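Local coordinates for HydG protein (Carboxydothermus hydrogenoformans, PDB 4RTB) that is a radical S-adenosylmethionine enzyme with an iron-sulfur cluster that matures FeFe-hydrogenase, acting as a CO and CN synthase, at residues Glu214-Val219 / Thr226-Arg231. Numbering follows the deposited sequence.
With SAM (S-adenosylmethionine), chain B.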
loop_
_atom_site.group_PDB
_atom_site.type_symbol
_atom_site.label_atom_id
_atom_site.label_comp_id
_atom_site.label_asym_id
_atom_site.label_seq_id
_atom_site.Cartn_x
_atom_site.Cartn_y
_atom_site.Cartn_z
ATOM N N GLU A 214 3.526 -22.415 7.132
ATOM C CA GLU A 214 4.156 -22.883 8.358
ATOM C C GLU A 214 4.307 -21.768 9.392
ATOM O O GLU A 214 4.309 -22.036 10.594
ATOM C CB GLU A 214 5.521 -23.509 8.050
ATOM C CG GLU A 214 5.487 -24.606 6.987
ATOM C CD GLU A 214 4.449 -25.683 7.273
ATOM O OE1 GLU A 214 4.356 -26.144 8.432
ATOM O OE2 GLU A 214 3.722 -26.070 6.331
ATOM N N VAL A 215 4.435 -20.525 8.935
ATOM C CA VAL A 215 4.495 -19.396 9.860
ATOM C C VAL A 215 3.128 -18.709 9.933
ATOM O O VAL A 215 2.806 -18.048 10.924
ATOM C CB VAL A 215 5.603 -18.373 9.469
ATOM C CG1 VAL A 215 6.832 -19.094 8.935
ATOM C CG2 VAL A 215 5.099 -17.369 8.454
ATOM N N TYR A 216 2.323 -18.887 8.887
ATOM C CA TYR A 216 0.940 -18.417 8.882
ATOM C C TYR A 216 0.140 -19.151 9.949
ATOM O O TYR A 216 -0.624 -18.544 10.699
ATOM C CB TYR A 216 0.296 -18.628 7.510
ATOM C CG TYR A 216 -1.106 -18.071 7.393
ATOM C CD1 TYR A 216 -1.318 -16.770 6.966
ATOM C CD2 TYR A 216 -2.215 -18.849 7.700
ATOM C CE1 TYR A 216 -2.592 -16.251 6.851
ATOM C CE2 TYR A 216 -3.498 -18.338 7.592
ATOM C CZ TYR A 216 -3.678 -17.039 7.165
ATOM O OH TYR A 216 -4.946 -16.522 7.052
ATOM N N ARG A 217 0.308 -20.469 9.987
ATOM C CA ARG A 217 -0.270 -21.288 11.041
ATOM C C ARG A 217 0.295 -20.859 12.390
ATOM O O ARG A 217 -0.409 -20.859 13.401
ATOM C CB ARG A 217 0.016 -22.773 10.789
ATOM C CG ARG A 217 0.505 -23.530 12.017
ATOM C CD ARG A 217 1.321 -24.758 11.645
ATOM N NE ARG A 217 0.516 -25.975 11.616
ATOM N N GLU A 218 1.568 -20.480 12.387
ATOM C CA GLU A 218 2.283 -20.141 13.610
ATOM C C GLU A 218 1.755 -18.876 14.275
ATOM O O GLU A 218 1.652 -18.812 15.503
ATOM C CB GLU A 218 3.779 -19.989 13.315
ATOM C CG GLU A 218 4.455 -18.818 14.018
ATOM N N VAL A 219 1.408 -17.875 13.473
ATOM C CA VAL A 219 1.126 -16.558 14.029
ATOM C C VAL A 219 -0.370 -16.259 14.127
ATOM O O VAL A 219 -0.782 -15.398 14.904
ATOM C CB VAL A 219 1.826 -15.447 13.205
ATOM C CG1 VAL A 219 0.957 -14.996 12.034
ATOM C CG2 VAL A 219 2.183 -14.276 14.098
ATOM N N THR A 226 -7.471 -18.204 10.564
ATOM C CA THR A 226 -6.605 -19.382 10.694
ATOM C C THR A 226 -6.584 -20.211 9.420
ATOM O O THR A 226 -5.684 -21.051 9.237
ATOM C CB THR A 226 -7.033 -20.294 11.865
ATOM O OG1 THR A 226 -8.444 -20.537 11.794
ATOM C CG2 THR A 226 -6.704 -19.639 13.199
ATOM N N ASN A 227 -7.562 -19.971 8.543
ATOM C CA ASN A 227 -7.595 -20.645 7.251
ATOM C C ASN A 227 -6.729 -19.948 6.214
ATOM O O ASN A 227 -7.004 -18.841 5.789
ATOM C CB ASN A 227 -9.027 -20.758 6.729
ATOM C CG ASN A 227 -9.172 -21.835 5.664
ATOM O OD1 ASN A 227 -8.650 -21.695 4.559
ATOM N ND2 ASN A 227 -9.878 -22.918 5.994
ATOM N N PHE A 228 -5.680 -20.631 5.795
ATOM C CA PHE A 228 -4.736 -20.117 4.806
ATOM C C PHE A 228 -5.400 -19.915 3.442
ATOM O O PHE A 228 -5.419 -18.804 2.903
ATOM C CB PHE A 228 -3.554 -21.092 4.709
ATOM C CG PHE A 228 -2.440 -20.633 3.832
ATOM C CD1 PHE A 228 -2.468 -20.885 2.474
ATOM C CD2 PHE A 228 -1.340 -19.992 4.371
ATOM C CE1 PHE A 228 -1.436 -20.486 1.668
ATOM C CE2 PHE A 228 -0.303 -19.591 3.569
ATOM C CZ PHE A 228 -0.351 -19.840 2.215
ATOM N N LEU A 229 -5.941 -20.999 2.894
ATOM C CA LEU A 229 -6.504 -20.993 1.550
ATOM C C LEU A 229 -7.698 -20.065 1.409
ATOM O O LEU A 229 -7.881 -19.445 0.365
ATOM C CB LEU A 229 -6.902 -22.409 1.151
ATOM C CG LEU A 229 -5.854 -23.143 0.321
ATOM C CD1 LEU A 229 -5.705 -24.570 0.810
ATOM C CD2 LEU A 229 -6.245 -23.112 -1.146
ATOM N N TRP A 230 -8.507 -19.969 2.458
ATOM C CA TRP A 230 -9.672 -19.096 2.424
ATOM C C TRP A 230 -9.260 -17.640 2.231
ATOM O O TRP A 230 -9.996 -16.855 1.633
ATOM C CB TRP A 230 -10.501 -19.247 3.702
ATOM C CG TRP A 230 -11.698 -18.359 3.733
ATOM C CD1 TRP A 230 -11.953 -17.353 4.622
ATOM C CD2 TRP A 230 -12.807 -18.372 2.824
ATOM N NE1 TRP A 230 -13.151 -16.750 4.327
ATOM C CE2 TRP A 230 -13.695 -17.361 3.223
ATOM C CE3 TRP A 230 -13.129 -19.152 1.704
ATOM C CZ2 TRP A 230 -14.888 -17.101 2.552
ATOM C CZ3 TRP A 230 -14.313 -18.895 1.039
ATOM C CH2 TRP A 230 -15.177 -17.879 1.464
ATOM N N ARG A 231 -8.081 -17.285 2.732
ATOM C CA ARG A 231 -7.582 -15.919 2.617
ATOM C C ARG A 231 -6.790 -15.738 1.325
ATOM O O ARG A 231 -6.817 -14.668 0.715
ATOM C CB ARG A 231 -6.724 -15.558 3.838
ATOM C CG ARG A 231 -5.927 -14.263 3.705
ATOM C CD ARG A 231 -5.458 -13.735 5.059
ATOM N NE ARG A 231 -6.488 -12.942 5.725
ATOM C CZ ARG A 231 -6.443 -11.620 5.864
ATOM N NH1 ARG A 231 -5.411 -10.934 5.397
ATOM N NH2 ARG A 231 -7.430 -10.984 6.480
HETATM N N SAM B . -8.889 -7.107 9.703
HETATM C CA SAM B . -8.548 -7.208 8.284
HETATM C C SAM B . -7.429 -8.201 7.994
HETATM O O SAM B . -6.830 -8.788 8.889
HETATM O OXT SAM B . -7.098 -8.438 6.835
HETATM C CB SAM B . -8.154 -5.850 7.706
HETATM C CG SAM B . -7.676 -4.786 8.693
HETATM S SD SAM B . -6.110 -5.065 9.558
HETATM C CE SAM B . -6.347 -3.864 10.871
HETATM C "C5'" SAM B . -4.980 -4.018 8.615
HETATM C "C4'" SAM B . -3.561 -4.561 8.467
HETATM O "O4'" SAM B . -2.681 -4.126 9.491
HETATM C "C3'" SAM B . -3.518 -6.080 8.520
HETATM O "O3'" SAM B . -3.722 -6.623 7.239
HETATM C "C2'" SAM B . -2.126 -6.373 9.037
HETATM O "O2'" SAM B . -1.301 -6.829 7.994
HETATM C "C1'" SAM B . -1.597 -5.036 9.524
HETATM N N9 SAM B . -1.060 -5.213 10.881
HETATM C C8 SAM B . -1.700 -5.806 11.934
HETATM N N7 SAM B . -0.877 -5.786 13.005
HETATM C C5 SAM B . 0.284 -5.198 12.644
HETATM C C6 SAM B . 1.451 -4.928 13.344
HETATM N N6 SAM B . 1.557 -5.272 14.623
HETATM N N1 SAM B . 2.499 -4.302 12.703
HETATM C C2 SAM B . 2.383 -3.948 11.374
HETATM N N3 SAM B . 1.220 -4.219 10.684
HETATM C C4 SAM B . 0.186 -4.834 11.310
#
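The carboxylate oxygen OXT of S-adenosylmethionine is held by the guanidinium of Arg231, whose NH2 donates an almost straight hydrogen bond of 2.6 Å to OXT. OXT lies at the edge of the guanidinium, in its plane, and Lys225 and Glu209, which also bind S-adenosylmethionine, lie beside the arginine. The bend at chi3 (-84°) turns the arginine tip toward the ligand, and the aliphatic shaft behind it runs past the phenol end of Tyr216, with Arg231 CD 3.5 Å from Tyr216 OH, near the plane of the ring. That hydroxyl is hydrogen-bonded to the carbonyl oxygen of Lys225, just ahead of 226-231, so the tyrosine ties its helix to the backbone of a ligand-binding residue. Tyr216 reaches this far because its CG stands anti to the backbone N (chi1 -176°), extending the ring across the start of the second helix, where Tyr216 CE2 comes 3.5 Å from Phe228 CA. Phe228 turns its edge onto one face of this ring in a T-shaped stack, centroids 5.1 Å apart and planes at 83°, with Phe228 CD2 3.6 Å from Tyr216 CG. An alanine in place of Tyr216 would probably leave the Phe228 edge without its aromatic partner and the Lys225 carbonyl without this donor, and the Arg231 shaft less firmly positioned. The turn that carries Phe228 and Arg231 is N-capped by Asn227, whose OD1 accepts from Trp230 N at 2.7 Å. Within the radical SAM region, the contact thus joins helix 213-219 to the first turn of helix 228-232 across a short non-helical connection, with Phe228 also touching Ile26 of helix 23-39 and Arg231 directed into the S-adenosylmethionine pocket, near the iron-sulfur cluster.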